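Local coordinates for telomerase reverse transcriptase (Candida tropicalis MYA-3404, PDB 6ZD1), which probably extends chromosome ends as the reverse transcriptase of telomerase, copying a template within the enzyme's RNA component into telomeric DNA repeats, at residues W271-I274 / F275-Y279; N429-I432 / E433-S437. All coordinates share one frame; numbering follows the deposited sequence.

Contact 1: W271-I274 / F275-Y279; sequences WDYI and FYQKY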
# COMPACT_ATOMS: atom_id res chain seq x y z
N TRP A 271 21.13 7.98 7.85
CA TRP A 271 21.55 8.62 6.61
C TRP A 271 22.44 7.73 5.76
O TRP A 271 22.52 7.94 4.54
CB TRP A 271 22.27 9.94 6.92
CG TRP A 271 21.33 11.03 7.26
CD1 TRP A 271 20.93 11.41 8.51
CD2 TRP A 271 20.63 11.88 6.35
NE1 TRP A 271 20.04 12.45 8.43
CE2 TRP A 271 19.84 12.76 7.11
CE3 TRP A 271 20.61 11.99 4.95
CZ2 TRP A 271 19.03 13.73 6.53
CZ3 TRP A 271 19.80 12.96 4.38
CH2 TRP A 271 19.03 13.82 5.16
N ASP A 272 23.11 6.75 6.36
CA ASP A 272 23.78 5.73 5.55
C ASP A 272 22.78 4.98 4.69
O ASP A 272 23.01 4.78 3.49
CB ASP A 272 24.55 4.77 6.46
CG ASP A 272 25.85 5.35 6.96
OD1 ASP A 272 26.47 6.14 6.22
OD2 ASP A 272 26.26 5.00 8.09
N TYR A 273 21.65 4.58 5.28
CA TYR A 273 20.63 3.89 4.49
C TYR A 273 20.04 4.81 3.44
O TYR A 273 19.86 4.41 2.28
CB TYR A 273 19.52 3.35 5.41
CG TYR A 273 18.50 2.49 4.70
CD1 TYR A 273 17.34 3.05 4.16
CD2 TYR A 273 18.68 1.12 4.56
CE1 TYR A 273 16.40 2.27 3.51
CE2 TYR A 273 17.75 0.33 3.91
CZ TYR A 273 16.61 0.91 3.38
OH TYR A 273 15.68 0.13 2.73
N ILE A 274 19.76 6.06 3.82
CA ILE A 274 19.22 7.04 2.87
C ILE A 274 20.16 7.21 1.68
O ILE A 274 19.71 7.28 0.53
CB ILE A 274 18.97 8.38 3.59
CG1 ILE A 274 17.83 8.26 4.59
CG2 ILE A 274 18.67 9.48 2.58
CD1 ILE A 274 17.57 9.53 5.35
N PHE A 275 21.47 7.27 1.94
CA PHE A 275 22.41 7.36 0.83
C PHE A 275 22.53 6.03 0.10
O PHE A 275 22.70 6.00 -1.13
CB PHE A 275 23.78 7.81 1.33
CG PHE A 275 23.82 9.25 1.77
CD1 PHE A 275 24.79 9.69 2.66
CD2 PHE A 275 22.89 10.15 1.30
CE1 PHE A 275 24.82 11.00 3.06
CE2 PHE A 275 22.92 11.47 1.70
CZ PHE A 275 23.89 11.90 2.58
N TYR A 276 22.44 4.92 0.83
CA TYR A 276 22.45 3.61 0.18
C TYR A 276 21.21 3.43 -0.69
O TYR A 276 21.29 2.89 -1.80
CB TYR A 276 22.55 2.50 1.22
CG TYR A 276 22.68 1.11 0.64
CD1 TYR A 276 21.62 0.20 0.70
CD2 TYR A 276 23.86 0.69 0.04
CE1 TYR A 276 21.75 -1.08 0.18
CE2 TYR A 276 23.99 -0.58 -0.48
CZ TYR A 276 22.93 -1.46 -0.41
OH TYR A 276 23.07 -2.72 -0.94
N GLN A 277 20.05 3.88 -0.21
CA GLN A 277 18.83 3.77 -1.00
C GLN A 277 18.88 4.67 -2.22
O GLN A 277 18.50 4.26 -3.33
CB GLN A 277 17.62 4.09 -0.13
CG GLN A 277 16.27 3.88 -0.81
CD GLN A 277 15.10 4.20 0.11
OE1 GLN A 277 15.24 4.99 1.06
NE2 GLN A 277 13.95 3.60 -0.15
N LYS A 278 19.39 5.90 -2.06
CA LYS A 278 19.36 6.86 -3.16
C LYS A 278 20.36 6.50 -4.25
O LYS A 278 20.03 6.55 -5.44
CB LYS A 278 19.63 8.27 -2.64
CG LYS A 278 19.76 9.31 -3.74
CD LYS A 278 20.13 10.68 -3.19
CE LYS A 278 19.12 11.16 -2.17
NZ LYS A 278 19.51 12.46 -1.55
N TYR A 279 21.58 6.13 -3.86
CA TYR A 279 22.68 5.98 -4.81
C TYR A 279 22.98 4.53 -5.20
O TYR A 279 23.64 4.32 -6.22
CB TYR A 279 23.96 6.61 -4.25
CG TYR A 279 23.87 8.10 -4.00
CD1 TYR A 279 23.60 8.59 -2.73
CD2 TYR A 279 24.05 9.01 -5.03
CE1 TYR A 279 23.52 9.96 -2.50
CE2 TYR A 279 23.97 10.37 -4.80
CZ TYR A 279 23.71 10.84 -3.54
OH TYR A 279 23.63 12.19 -3.32
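Gln277 N donates to Tyr273 O over 2.6 Å, with N-H...O at 158°, and this is the shortest of four successive i to i+4 backbone bonds; the longest runs 3.0 Å from Lys278 N to Ile274 O. Two charged side chains on this turn find their partners elsewhere: Asp272 pairs with Lys268 one turn back, while Lys278 reaches Glu379, a salt bridge that satisfies an amine on a buried residue. The nine residues belong to the long helix 263-298 of the reverse transcriptase region, whose regular winding widens into a pi-type turn at 277-279. Trp271, Tyr273, Phe275, Tyr276 and Tyr279 make this piece of it rich in aromatic rings. Trp271 and Phe275, one turn apart, meet where CE3 of Trp271 lies 4.0 Å from CE2 of Phe275, at the indole edge and close to its plane. Their ring planes stand 55° apart, neither stacked nor edge-to-face, and these large apolar rings shield each other where both are at least partly exposed. Because CG of Phe275 lies beside its own backbone N (chi1 -70°), the ring base hangs over the preceding turn, CG coming within 3.3 Å of Trp271 O. On another flank, the phenol of Tyr273 passes slantwise by the Gln277 amide, with CE1 of Tyr273 3.8 Å from Gln277 OE1.

Contact 2: N429-I432 / E433-S437; sequences NKII and EVCHS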
# COMPACT_ATOMS: atom_id res chain seq x y z
N ASN A 429 28.84 -4.68 -12.39
CA ASN A 429 29.44 -5.39 -11.26
C ASN A 429 28.71 -5.07 -9.96
O ASN A 429 28.37 -5.97 -9.20
CB ASN A 429 30.92 -5.05 -11.14
CG ASN A 429 31.55 -5.65 -9.89
OD1 ASN A 429 31.20 -6.76 -9.48
ND2 ASN A 429 32.47 -4.92 -9.28
N LYS A 430 28.49 -3.78 -9.69
CA LYS A 430 27.74 -3.40 -8.50
C LYS A 430 26.34 -3.99 -8.51
O LYS A 430 25.87 -4.52 -7.50
CB LYS A 430 27.69 -1.88 -8.37
CG LYS A 430 27.15 -1.38 -7.04
CD LYS A 430 28.12 -1.68 -5.90
CE LYS A 430 27.59 -1.19 -4.56
NZ LYS A 430 27.49 0.30 -4.50
N ILE A 431 25.67 -3.93 -9.66
CA ILE A 431 24.30 -4.46 -9.77
C ILE A 431 24.27 -5.93 -9.41
O ILE A 431 23.43 -6.38 -8.62
CB ILE A 431 23.74 -4.21 -11.18
CG1 ILE A 431 23.50 -2.72 -11.41
CG2 ILE A 431 22.46 -4.99 -11.39
CD1 ILE A 431 23.27 -2.37 -12.86
N ILE A 432 25.20 -6.71 -9.97
CA ILE A 432 25.25 -8.13 -9.64
C ILE A 432 25.59 -8.31 -8.16
O ILE A 432 25.04 -9.19 -7.49
CB ILE A 432 26.27 -8.87 -10.54
CG1 ILE A 432 25.82 -8.82 -12.00
CG2 ILE A 432 26.44 -10.31 -10.09
CD1 ILE A 432 24.47 -9.45 -12.24
N GLU A 433 26.48 -7.48 -7.63
CA GLU A 433 26.89 -7.63 -6.24
C GLU A 433 25.76 -7.29 -5.29
O GLU A 433 25.51 -8.02 -4.32
CB GLU A 433 28.11 -6.76 -5.95
CG GLU A 433 28.78 -7.05 -4.63
CD GLU A 433 30.01 -6.19 -4.39
OE1 GLU A 433 29.85 -4.99 -4.11
OE2 GLU A 433 31.13 -6.73 -4.49
N VAL A 434 25.04 -6.20 -5.56
CA VAL A 434 23.95 -5.79 -4.68
C VAL A 434 22.79 -6.78 -4.76
O VAL A 434 22.16 -7.11 -3.75
CB VAL A 434 23.50 -4.36 -5.01
CG1 VAL A 434 22.31 -3.95 -4.16
CG2 VAL A 434 24.66 -3.40 -4.80
N CYS A 435 22.49 -7.27 -5.97
CA CYS A 435 21.44 -8.28 -6.11
C CYS A 435 21.79 -9.53 -5.31
O CYS A 435 20.96 -10.04 -4.54
CB CYS A 435 21.22 -8.62 -7.58
SG CYS A 435 20.44 -7.30 -8.55
N HIS A 436 23.02 -10.03 -5.47
CA HIS A 436 23.44 -11.20 -4.71
C HIS A 436 23.42 -10.93 -3.21
O HIS A 436 23.01 -11.79 -2.43
CB HIS A 436 24.84 -11.64 -5.14
CG HIS A 436 24.87 -12.31 -6.48
ND1 HIS A 436 25.91 -13.11 -6.89
CD2 HIS A 436 23.99 -12.29 -7.51
CE1 HIS A 436 25.67 -13.56 -8.11
NE2 HIS A 436 24.51 -13.07 -8.51
N SER A 437 23.86 -9.74 -2.80
CA SER A 437 23.84 -9.40 -1.38
C SER A 437 22.42 -9.40 -0.83
O SER A 437 22.18 -9.89 0.28
CB SER A 437 24.51 -8.05 -1.16
OG SER A 437 24.42 -7.66 0.20
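Lys430 slants across Val434, the residue one turn further on, and its aliphatic stem does most of the touching. Its CB leaves the helix pointing away from the next turn, with CG anti to the backbone N (chi1 -170°). A bend at chi2 (68°) then brings the chain back over Val434, so that CG, CD and CE of Lys430 all pass close to one methyl, CG2 of Val434. CE of Lys430 makes the nearest approach, 3.7 Å, and CD also comes to 4.1 Å from OE1 of Glu433. The tip goes its own way: NZ of Lys430 stays 5.8 Å from Glu433 OE1, too far for a salt bridge, though the opposite charges may still attract weakly. Lysine suits this place because its methylenes can pack on valine while the amine extends beyond them. The backbone beneath is regular alpha-helix, and Val434 N bonds Lys430 O at 2.7 Å.

Further round the helix, Ile432 lays CG2 over one face of the His436 imidazole, a CH-pi contact 3.9 Å from the ring centroid and 19° off its normal. Ile431 and Cys435 form a third i to i+4 pair, a looser apolar touch, with CG2 of Ile431 4.2 Å from Cys435 SG.

Helix 428-440, which follows strand 423-427 and precedes strand 443-446, packs against two others: Lys430, Ile431 and Val434 lie against helix 263-298, whereas Ile432, Cys435 and His436 meet helix 349-359.

Both contacts are short pieces of helix within the reverse transcriptase region, with centres about 16 Å apart. Contact 1 comes first along the chain, on helix 263-298, and contact 2 follows on helix 428-440, after strand 334-339 and helix 349-359 among other elements. Although far apart in sequence, the two pieces touch directly: OH of Tyr276 packs 3.5 Å from CG1 of Val434. Tyr276 also stacks on Phe229, so its ring joins the helix interface to the segment just before strand 231-237. Strands 231-237 and 443-446 are neighbours in a five-stranded mixed sheet. The packing of helix 428-440 on helix 263-298 joins parts of the reverse transcriptase region that are distant in sequence.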